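Local coordinates for protein SusD homolog (Bacteroides ovatus, PDB 4F53) that probably binds mucin O-glycans at the cell surface, as a SusD/RagB-family outer-membrane lipoprotein with a TPR-like helical fold, at residues Tyr382-Lys388 against Asn413-Trp418; Ala265-Tyr270 against Pro455-Pro459; Arg336-Phe342 against Lys434-Pro440. All coordinates share one frame; numbering follows the deposited sequence.

Contact 1. Residues Tyr382-Lys388 against Asn413-Trp418; sequences YLASTGK and NVTVAW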
loop_
_atom_site.group_PDB
_atom_site.type_symbol
_atom_site.label_atom_id
_atom_site.label_comp_id
_atom_site.label_asym_id
_atom_site.label_seq_id
_atom_site.Cartn_x
_atom_site.Cartn_y
_atom_site.Cartn_z
ATOM N N TYR A 382 3.145 -25.606 3.603
ATOM C CA TYR A 382 2.492 -24.485 2.932
ATOM C C TYR A 382 3.072 -24.307 1.523
ATOM O O TYR A 382 2.304 -24.189 0.568
ATOM C CB TYR A 382 2.612 -23.200 3.751
ATOM C CG TYR A 382 1.866 -22.043 3.117
ATOM C CD1 TYR A 382 0.488 -21.896 3.285
ATOM C CD2 TYR A 382 2.534 -21.101 2.327
ATOM C CE1 TYR A 382 -0.203 -20.842 2.688
ATOM C CE2 TYR A 382 1.858 -20.026 1.752
ATOM C CZ TYR A 382 0.488 -19.902 1.928
ATOM O OH TYR A 382 -0.186 -18.854 1.322
ATOM N N LEU A 383 4.422 -24.350 1.388
ATOM C CA LEU A 383 5.151 -24.202 0.120
ATOM C C LEU A 383 4.754 -25.263 -0.921
ATOM O O LEU A 383 4.833 -24.992 -2.112
ATOM C CB LEU A 383 6.669 -24.255 0.368
ATOM C CG LEU A 383 7.296 -23.023 1.079
ATOM C CD1 LEU A 383 8.769 -23.276 1.421
ATOM C CD2 LEU A 383 7.160 -21.770 0.244
ATOM N N ALA A 384 4.290 -26.432 -0.483
ATOM C CA ALA A 384 3.863 -27.546 -1.338
ATOM C C ALA A 384 2.344 -27.539 -1.613
ATOM O O ALA A 384 1.858 -28.370 -2.373
ATOM C CB ALA A 384 4.260 -28.866 -0.678
ATOM N N SER A 385 1.608 -26.622 -0.999
ATOM C CA SER A 385 0.146 -26.495 -1.091
ATOM C C SER A 385 -0.307 -26.250 -2.542
ATOM O O SER A 385 0.290 -25.424 -3.251
ATOM C CB SER A 385 -0.352 -25.375 -0.164
ATOM O OG SER A 385 -1.690 -24.967 -0.422
ATOM N N THR A 386 -1.373 -26.967 -2.968
ATOM C CA THR A 386 -1.972 -26.830 -4.312
ATOM C C THR A 386 -3.495 -26.490 -4.215
ATOM O O THR A 386 -4.242 -26.687 -5.174
ATOM C CB THR A 386 -1.720 -28.082 -5.174
ATOM O OG1 THR A 386 -2.238 -29.223 -4.490
ATOM C CG2 THR A 386 -0.246 -28.274 -5.517
ATOM N N GLY A 387 -3.895 -25.908 -3.093
ATOM C CA GLY A 387 -5.256 -25.472 -2.815
ATOM C C GLY A 387 -5.747 -24.418 -3.785
ATOM O O GLY A 387 -5.022 -23.479 -4.126
ATOM N N LYS A 388 -6.951 -24.605 -4.294
ATOM C CA LYS A 388 -7.508 -23.696 -5.288
ATOM C C LYS A 388 -8.553 -22.791 -4.683
ATOM O O LYS A 388 -9.327 -23.235 -3.826
ATOM C CB LYS A 388 -8.111 -24.495 -6.461
ATOM C CG LYS A 388 -7.069 -25.268 -7.301
ATOM C CD LYS A 388 -6.011 -24.405 -8.016
ATOM C CE LYS A 388 -5.057 -25.255 -8.827
ATOM N NZ LYS A 388 -4.244 -26.174 -7.981
ATOM N N ASN A 413 -6.650 -19.517 -10.953
ATOM C CA ASN A 413 -6.204 -20.885 -10.657
ATOM C C ASN A 413 -4.871 -20.867 -9.904
ATOM O O ASN A 413 -4.260 -21.926 -9.717
ATOM C CB ASN A 413 -6.075 -21.719 -11.940
ATOM C CG ASN A 413 -7.243 -22.640 -12.176
ATOM O OD1 ASN A 413 -7.603 -23.468 -11.324
ATOM N ND2 ASN A 413 -7.856 -22.520 -13.347
ATOM N N VAL A 414 -4.442 -19.662 -9.442
ATOM C CA VAL A 414 -3.180 -19.461 -8.731
ATOM C C VAL A 414 -3.198 -20.239 -7.399
ATOM O O VAL A 414 -4.183 -20.226 -6.654
ATOM C CB VAL A 414 -2.816 -17.943 -8.530
ATOM C CG1 VAL A 414 -3.708 -17.255 -7.493
ATOM C CG2 VAL A 414 -1.342 -17.759 -8.172
ATOM N N THR A 415 -2.104 -20.940 -7.138
ATOM C CA THR A 415 -1.911 -21.662 -5.903
ATOM C C THR A 415 -0.483 -21.364 -5.410
ATOM O O THR A 415 0.201 -20.509 -5.988
ATOM C CB THR A 415 -2.304 -23.141 -6.003
ATOM O OG1 THR A 415 -2.275 -23.657 -4.659
ATOM C CG2 THR A 415 -1.408 -23.950 -6.967
ATOM N N VAL A 416 -0.077 -22.000 -4.294
ATOM C CA VAL A 416 1.195 -21.736 -3.634
ATOM C C VAL A 416 2.384 -22.434 -4.322
ATOM O O VAL A 416 3.343 -21.743 -4.682
ATOM C CB VAL A 416 1.149 -22.081 -2.123
ATOM C CG1 VAL A 416 2.438 -21.642 -1.426
ATOM C CG2 VAL A 416 -0.074 -21.452 -1.457
ATOM N N ALA A 417 2.341 -23.788 -4.442
ATOM C CA ALA A 417 3.446 -24.598 -4.990
ATOM C C ALA A 417 3.978 -23.978 -6.294
ATOM O O ALA A 417 3.221 -23.803 -7.253
ATOM C CB ALA A 417 3.010 -26.040 -5.192
ATOM N N TRP A 418 5.249 -23.524 -6.255
ATOM C CA TRP A 418 5.942 -22.896 -7.379
ATOM C C TRP A 418 5.913 -23.818 -8.609
ATOM O O TRP A 418 6.431 -24.929 -8.551
ATOM C CB TRP A 418 7.391 -22.579 -6.990
ATOM C CG TRP A 418 8.156 -21.959 -8.115
ATOM C CD1 TRP A 418 8.967 -22.597 -9.011
ATOM C CD2 TRP A 418 8.109 -20.586 -8.520
ATOM N NE1 TRP A 418 9.477 -21.700 -9.910
ATOM C CE2 TRP A 418 8.948 -20.458 -9.654
ATOM C CE3 TRP A 418 7.429 -19.446 -8.041
ATOM C CZ2 TRP A 418 9.180 -19.227 -10.274
ATOM C CZ3 TRP A 418 7.625 -18.229 -8.684
ATOM C CH2 TRP A 418 8.505 -18.127 -9.779
HETATM O O HOH W 1 6.658 -23.342 -3.673
#
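Near the end of helix 379-383 the chain passes into a loop, and residues 382-388 pair with 413-418, in the loop that leads to helix 423-438. Val416 and Tyr382 meet at the inner end. Val416 CG2 lies over one face of the Tyr382 ring, 4.2 Å from its centroid, as a CH-pi contact. Its other methyl, CG1, touches Tyr382 CE2 at 3.6 Å. The tyrosine ring swings under this valine because CG stands anti to the backbone N (chi1 -176°). The Tyr382 hydroxyl is hydrogen-bonded to Gln433 of helix 423-438. Two direct hydrogen bonds join the segments. Ala417 N gives a nearly straight bond to Ser385 O, at 2.9 Å. Thr415 OG1 donates to Gly387 O at 2.8 Å, tilted from the carbonyl plane. A water bridges Leu383 O and Trp418 N. At the outer end Lys388 folds back on its own loop, and NZ binds Thr386 O at 2.9 Å. Its CD and CE pass beside Asn413 O, while Asn413 itself is poorly ordered. Gln429 of helix 423-438 binds Thr415 O and Ala417 O. Two irregular segments, bonded without a regular sheet, thus link helices 379-383 and 423-438 in this SusD-like helical fold.

Contact 2. Residues Ala265-Tyr270 against Pro455-Pro459; sequences ADLTCY and PKLMP
Tyr270 OH donates a hydrogen bond to Lys456 O at 2.7 Å. The bond lies in the carbonyl plane and uses a lone pair, and the oxygen sits at the edge of the tyrosine ring. A water joins the same hydroxyl to Lys456 N. Pro455 CB also packs against this end of the ring, 3.9 Å from Tyr270 CZ. One turn earlier on the helix, Asp266 OD2 accepts a bond from Met458 N at 2.9 Å. The N-H points almost straight at the oxygen (174°). Asp266 and Tyr270 thus hold two backbone points of one extended segment. Met458, a selenomethionine, bends at chi3 (-74°), which turns its end back to the helix. Its CE reaches Ala265 CB at 3.8 Å and lies 3.7 Å from Asp266 OD2. Leu457 CD2 rests on Asp266 CB at 4.0 Å.

The next shell fixes these groups. Arg307 forms a salt bridge with Asp266 OD1, so the two carboxylate oxygens are held by different partners. This charge probably helps to keep Asp266 ionised. Trp435 of helix 423-438 meets the Tyr270 ring with planes at about 65°, and it touches Pro455 as well. A phenylalanine in place of Tyr270 would probably leave Lys456 O and the bridging water without their hydroxyl partner. A glycerol, probably from the crystallisation liquor, lies near Leu457. The whole is a buried helix-to-loop contact, in which side chains of helix 265-273 grip the backbone of an extended loop within the SusD-like fold.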
loop_
_atom_site.group_PDB
_atom_site.type_symbol
_atom_site.label_atom_id
_atom_site.label_comp_id
_atom_site.label_asym_id
_atom_site.label_seq_id
_atom_site.Cartn_x
_atom_site.Cartn_y
_atom_site.Cartn_z
ATOM N N ALA A 265 -13.559 -10.100 1.851
ATOM C CA ALA A 265 -13.931 -11.446 1.438
ATOM C C ALA A 265 -12.796 -12.059 0.554
ATOM O O ALA A 265 -12.541 -13.259 0.634
ATOM C CB ALA A 265 -15.246 -11.396 0.679
ATOM N N ASP A 266 -12.085 -11.215 -0.236
ATOM C CA ASP A 266 -10.975 -11.631 -1.096
ATOM C C ASP A 266 -9.818 -12.258 -0.293
ATOM O O ASP A 266 -9.326 -13.319 -0.656
ATOM C CB ASP A 266 -10.439 -10.428 -1.919
ATOM C CG ASP A 266 -11.536 -9.594 -2.556
ATOM O OD1 ASP A 266 -12.221 -8.849 -1.819
ATOM O OD2 ASP A 266 -11.744 -9.729 -3.762
ATOM N N LEU A 267 -9.401 -11.603 0.788
ATOM C CA LEU A 267 -8.301 -12.048 1.627
ATOM C C LEU A 267 -8.620 -13.394 2.296
ATOM O O LEU A 267 -7.760 -14.265 2.287
ATOM C CB LEU A 267 -7.966 -10.954 2.660
ATOM C CG LEU A 267 -6.611 -10.979 3.371
ATOM C CD1 LEU A 267 -5.427 -10.994 2.400
ATOM C CD2 LEU A 267 -6.480 -9.796 4.276
ATOM N N THR A 268 -9.854 -13.602 2.807
ATOM C CA THR A 268 -10.196 -14.891 3.396
ATOM C C THR A 268 -10.380 -15.967 2.286
ATOM O O THR A 268 -10.075 -17.127 2.540
ATOM C CB THR A 268 -11.389 -14.804 4.377
ATOM O OG1 THR A 268 -12.545 -14.334 3.694
ATOM C CG2 THR A 268 -11.084 -13.903 5.603
ATOM N N CYS A 269 -10.798 -15.595 1.063
ATOM C CA CYS A 269 -10.928 -16.559 -0.042
ATOM C C CYS A 269 -9.570 -17.208 -0.387
ATOM O O CYS A 269 -9.490 -18.428 -0.483
ATOM C CB CYS A 269 -11.549 -15.906 -1.268
ATOM S SG CYS A 269 -13.344 -15.760 -1.175
ATOM N N TYR A 270 -8.518 -16.391 -0.554
ATOM C CA TYR A 270 -7.178 -16.891 -0.861
ATOM C C TYR A 270 -6.578 -17.656 0.308
ATOM O O TYR A 270 -6.045 -18.735 0.122
ATOM C CB TYR A 270 -6.223 -15.733 -1.224
ATOM C CG TYR A 270 -6.374 -15.229 -2.644
ATOM C CD1 TYR A 270 -5.743 -15.872 -3.703
ATOM C CD2 TYR A 270 -7.104 -14.073 -2.923
ATOM C CE1 TYR A 270 -5.866 -15.407 -5.011
ATOM C CE2 TYR A 270 -7.226 -13.591 -4.230
ATOM C CZ TYR A 270 -6.608 -14.269 -5.269
ATOM O OH TYR A 270 -6.677 -13.807 -6.546
ATOM N N PRO A 455 -3.171 -9.556 -7.159
ATOM C CA PRO A 455 -3.975 -10.790 -7.340
ATOM C C PRO A 455 -5.300 -10.477 -8.027
ATOM O O PRO A 455 -5.741 -9.315 -8.046
ATOM C CB PRO A 455 -4.204 -11.263 -5.885
ATOM C CG PRO A 455 -4.322 -9.963 -5.140
ATOM C CD PRO A 455 -3.261 -9.060 -5.762
ATOM N N LYS A 456 -5.955 -11.500 -8.560
ATOM C CA LYS A 456 -7.303 -11.302 -9.111
ATOM C C LYS A 456 -8.239 -10.981 -7.927
ATOM O O LYS A 456 -8.158 -11.633 -6.891
ATOM C CB LYS A 456 -7.794 -12.536 -9.909
ATOM C CG LYS A 456 -6.899 -12.955 -11.073
ATOM C CD LYS A 456 -6.611 -11.854 -12.105
ATOM C CE LYS A 456 -7.806 -11.380 -12.915
ATOM N NZ LYS A 456 -8.322 -12.429 -13.834
ATOM N N LEU A 457 -9.008 -9.910 -8.033
ATOM C CA LEU A 457 -9.937 -9.483 -6.994
ATOM C C LEU A 457 -11.369 -9.515 -7.514
ATOM O O LEU A 457 -11.601 -9.489 -8.731
ATOM C CB LEU A 457 -9.607 -8.040 -6.519
ATOM C CG LEU A 457 -8.247 -7.775 -5.853
ATOM C CD1 LEU A 457 -8.038 -6.283 -5.677
ATOM C CD2 LEU A 457 -8.134 -8.527 -4.523
HETATM N N MSE A 458 -12.336 -9.580 -6.595
HETATM C CA MSE A 458 -13.736 -9.498 -6.983
HETATM C C MSE A 458 -14.056 -8.047 -7.340
HETATM O O MSE A 458 -13.469 -7.138 -6.743
HETATM C CB MSE A 458 -14.642 -9.988 -5.848
HETATM C CG MSE A 458 -14.835 -11.482 -5.882
HETATM SE SE MSE A 458 -15.889 -12.172 -4.402
HETATM C CE MSE A 458 -14.588 -12.010 -2.973
ATOM N N PRO A 459 -14.955 -7.761 -8.296
ATOM C CA PRO A 459 -15.314 -6.358 -8.506
ATOM C C PRO A 459 -16.122 -5.839 -7.304
ATOM O O PRO A 459 -16.683 -6.641 -6.528
ATOM C CB PRO A 459 -16.146 -6.410 -9.783
ATOM C CG PRO A 459 -16.792 -7.755 -9.746
ATOM C CD PRO A 459 -15.775 -8.668 -9.136
HETATM O O HOH W 2 -4.325 -13.818 -8.401
#

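Contact 3. Residues Arg336-Phe342 against Lys434-Pro440; sequences RASEVAF and KWIANFP
The Phe342 ring has the start of segment 434-440 over one face, with Lys434 N 3.8 Å above the plane, over its centre. Lys434 CA lies on this face too, 3.5 Å from Phe342 CD2. Ala437 CB approaches the ring obliquely. The second flat group, the guanidinium of Arg336, has Phe439 O at its edge and near its plane. This is an antiparallel helix pair of the TPR-like fold. The short pieces of helices 337-349 and 423-438 that meet here run at 169° to each other, their axes approaching to 9.3 Å.

Arg336, near the start of helix 337-349, reaches over to the backbone of Phe439. Its chain is extended from CG to NE, which carries the guanidinium across to the Phe439 carbonyl. Arg336 NH2 donates to Phe439 O at 2.8 Å, and Arg336 NE adds a weak bond to the same oxygen. Lys434 slides along Phe342 in the opposite direction, with CD 3.6 Å from Phe342 CB. Its ammonium forms a salt bridge with Glu448. Waters link Lys434 NZ to Glu339 OE2 and to Phe342 O, the latter by a weak bond. Ser338 OG rests against Ala437 CB and is bound by Glu372 of helix 358-372. Glu339 pairs with Arg203 in a salt bridge through OE2. Its other oxygen faces the amide of Asn438, whose plane is turned 77° from the carboxylate. One water is shared by Arg336 N, Glu339 OE1 and Asn438 OD1. Asn438 ND2 donates to Glu339 OE1 at 3.3 Å, from above the carboxylate plane.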
loop_
_atom_site.group_PDB
_atom_site.type_symbol
_atom_site.label_atom_id
_atom_site.label_comp_id
_atom_site.label_asym_id
_atom_site.label_seq_id
_atom_site.Cartn_x
_atom_site.Cartn_y
_atom_site.Cartn_z
ATOM N N ARG A 336 8.050 -4.165 4.734
ATOM C CA ARG A 336 8.409 -5.530 5.117
ATOM C C ARG A 336 9.567 -6.066 4.295
ATOM O O ARG A 336 9.637 -5.813 3.089
ATOM C CB ARG A 336 7.211 -6.463 4.915
ATOM C CG ARG A 336 5.973 -6.121 5.726
ATOM C CD ARG A 336 5.133 -7.366 5.738
ATOM N NE ARG A 336 3.864 -7.245 6.453
ATOM C CZ ARG A 336 3.706 -7.473 7.751
ATOM N NH1 ARG A 336 4.749 -7.742 8.515
ATOM N NH2 ARG A 336 2.508 -7.384 8.303
ATOM N N ALA A 337 10.435 -6.864 4.934
ATOM C CA ALA A 337 11.558 -7.554 4.265
ATOM C C ALA A 337 11.021 -8.601 3.292
ATOM O O ALA A 337 11.625 -8.797 2.260
ATOM C CB ALA A 337 12.485 -8.216 5.295
ATOM N N SER A 338 9.870 -9.239 3.591
ATOM C CA SER A 338 9.267 -10.226 2.685
ATOM C C SER A 338 8.930 -9.593 1.304
ATOM O O SER A 338 9.102 -10.263 0.289
ATOM C CB SER A 338 8.035 -10.874 3.313
ATOM O OG SER A 338 7.005 -9.918 3.473
ATOM N N GLU A 339 8.551 -8.294 1.262
ATOM C CA GLU A 339 8.266 -7.547 0.008
ATOM C C GLU A 339 9.524 -7.507 -0.904
ATOM O O GLU A 339 9.419 -7.745 -2.097
ATOM C CB GLU A 339 7.782 -6.117 0.327
ATOM C CG GLU A 339 7.443 -5.285 -0.910
ATOM C CD GLU A 339 7.238 -3.788 -0.729
ATOM O OE1 GLU A 339 6.674 -3.358 0.306
ATOM O OE2 GLU A 339 7.606 -3.041 -1.661
ATOM N N VAL A 340 10.700 -7.301 -0.309
ATOM C CA VAL A 340 11.987 -7.235 -0.990
ATOM C C VAL A 340 12.327 -8.590 -1.618
ATOM O O VAL A 340 12.781 -8.635 -2.760
ATOM C CB VAL A 340 13.093 -6.745 -0.010
ATOM C CG1 VAL A 340 14.476 -6.834 -0.653
ATOM C CG2 VAL A 340 12.794 -5.318 0.461
ATOM N N ALA A 341 12.074 -9.690 -0.899
ATOM C CA ALA A 341 12.317 -11.021 -1.449
ATOM C C ALA A 341 11.389 -11.279 -2.677
ATOM O O ALA A 341 11.851 -11.803 -3.703
ATOM C CB ALA A 341 12.136 -12.080 -0.378
ATOM N N PHE A 342 10.132 -10.820 -2.611
ATOM C CA PHE A 342 9.183 -10.960 -3.722
ATOM C C PHE A 342 9.542 -10.035 -4.886
ATOM O O PHE A 342 9.360 -10.419 -6.041
ATOM C CB PHE A 342 7.736 -10.743 -3.264
ATOM C CG PHE A 342 7.233 -11.878 -2.396
ATOM C CD1 PHE A 342 7.124 -13.174 -2.906
ATOM C CD2 PHE A 342 6.791 -11.637 -1.091
ATOM C CE1 PHE A 342 6.634 -14.212 -2.108
ATOM C CE2 PHE A 342 6.275 -12.676 -0.311
ATOM C CZ PHE A 342 6.186 -13.948 -0.833
ATOM N N LYS A 434 3.093 -11.974 -2.470
ATOM C CA LYS A 434 3.510 -10.656 -1.958
ATOM C C LYS A 434 2.308 -9.926 -1.324
ATOM O O LYS A 434 2.442 -9.293 -0.289
ATOM C CB LYS A 434 4.125 -9.802 -3.085
ATOM C CG LYS A 434 4.718 -8.480 -2.577
ATOM C CD LYS A 434 5.641 -7.823 -3.590
ATOM C CE LYS A 434 4.961 -6.836 -4.480
ATOM N NZ LYS A 434 5.927 -6.308 -5.452
ATOM N N TRP A 435 1.145 -10.024 -1.960
ATOM C CA TRP A 435 -0.110 -9.408 -1.517
ATOM C C TRP A 435 -0.544 -9.967 -0.132
ATOM O O TRP A 435 -0.850 -9.167 0.750
ATOM C CB TRP A 435 -1.182 -9.604 -2.583
ATOM C CG TRP A 435 -2.534 -9.052 -2.243
ATOM C CD1 TRP A 435 -2.948 -7.758 -2.370
ATOM C CD2 TRP A 435 -3.683 -9.807 -1.825
ATOM N NE1 TRP A 435 -4.289 -7.655 -2.054
ATOM C CE2 TRP A 435 -4.773 -8.905 -1.745
ATOM C CE3 TRP A 435 -3.909 -11.175 -1.549
ATOM C CZ2 TRP A 435 -6.074 -9.323 -1.399
ATOM C CZ3 TRP A 435 -5.190 -11.578 -1.190
ATOM C CH2 TRP A 435 -6.262 -10.663 -1.146
ATOM N N ILE A 436 -0.528 -11.300 0.064
ATOM C CA ILE A 436 -0.827 -11.902 1.371
ATOM C C ILE A 436 0.180 -11.387 2.406
ATOM O O ILE A 436 -0.225 -10.881 3.456
ATOM C CB ILE A 436 -0.840 -13.466 1.345
ATOM C CG1 ILE A 436 -1.971 -14.017 0.432
ATOM C CG2 ILE A 436 -0.974 -14.030 2.772
ATOM C CD1 ILE A 436 -1.822 -15.479 0.026
ATOM N N ALA A 437 1.481 -11.454 2.088
ATOM C CA ALA A 437 2.536 -11.035 3.004
ATOM C C ALA A 437 2.511 -9.525 3.342
ATOM O O ALA A 437 2.933 -9.161 4.435
ATOM C CB ALA A 437 3.898 -11.405 2.438
ATOM N N ASN A 438 2.054 -8.666 2.425
ATOM C CA ASN A 438 2.103 -7.215 2.619
ATOM C C ASN A 438 0.920 -6.653 3.360
ATOM O O ASN A 438 0.918 -5.458 3.657
ATOM C CB ASN A 438 2.303 -6.454 1.306
ATOM C CG ASN A 438 3.611 -5.720 1.265
ATOM O OD1 ASN A 438 4.324 -5.643 2.262
ATOM N ND2 ASN A 438 3.970 -5.175 0.108
ATOM N N PHE A 439 -0.041 -7.488 3.748
ATOM C CA PHE A 439 -1.121 -7.004 4.596
ATOM C C PHE A 439 -0.499 -6.360 5.879
ATOM O O PHE A 439 0.444 -6.942 6.400
ATOM C CB PHE A 439 -2.046 -8.173 4.963
ATOM C CG PHE A 439 -3.132 -7.803 5.955
ATOM C CD1 PHE A 439 -4.347 -7.287 5.518
ATOM C CD2 PHE A 439 -2.933 -7.968 7.321
ATOM C CE1 PHE A 439 -5.349 -6.942 6.435
ATOM C CE2 PHE A 439 -3.930 -7.611 8.238
ATOM C CZ PHE A 439 -5.130 -7.107 7.794
ATOM N N PRO A 440 -0.963 -5.192 6.408
ATOM C CA PRO A 440 -2.098 -4.351 5.972
ATOM C C PRO A 440 -1.689 -3.134 5.093
ATOM O O PRO A 440 -2.396 -2.126 5.077
ATOM C CB PRO A 440 -2.677 -3.891 7.333
ATOM C CG PRO A 440 -1.453 -3.694 8.202
ATOM C CD PRO A 440 -0.375 -4.653 7.654
HETATM O O HOH W 3 5.874 -3.556 2.804
HETATM O O HOH W 4 5.445 -8.720 1.243
HETATM O O HOH W 5 6.346 -3.825 -4.101
HETATM O O HOH W 6 7.311 -8.171 -6.825
#

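Overall arrangement
Contacts 2 and 3 are buried, while contact 1 is only partly so and lies farthest from the chain centre, about 24 Å from it. Helix 423-438 is common ground. It supplies one side of contact 3, and its residues back both other contacts. Trp435 packs on Tyr270, Leu267 and Pro455 of contact 2, and Ile436 touches Tyr382 of contact 1. Val414 of contact 1 meets Tyr270 directly. Along the chain, contact 1 is nested within the loops closed by contacts 2 and 3. The outer contact relies on backbone oxygens and a valine over a ring. The inner two add buried charged side chains, most with ionic partners from further helices or loops.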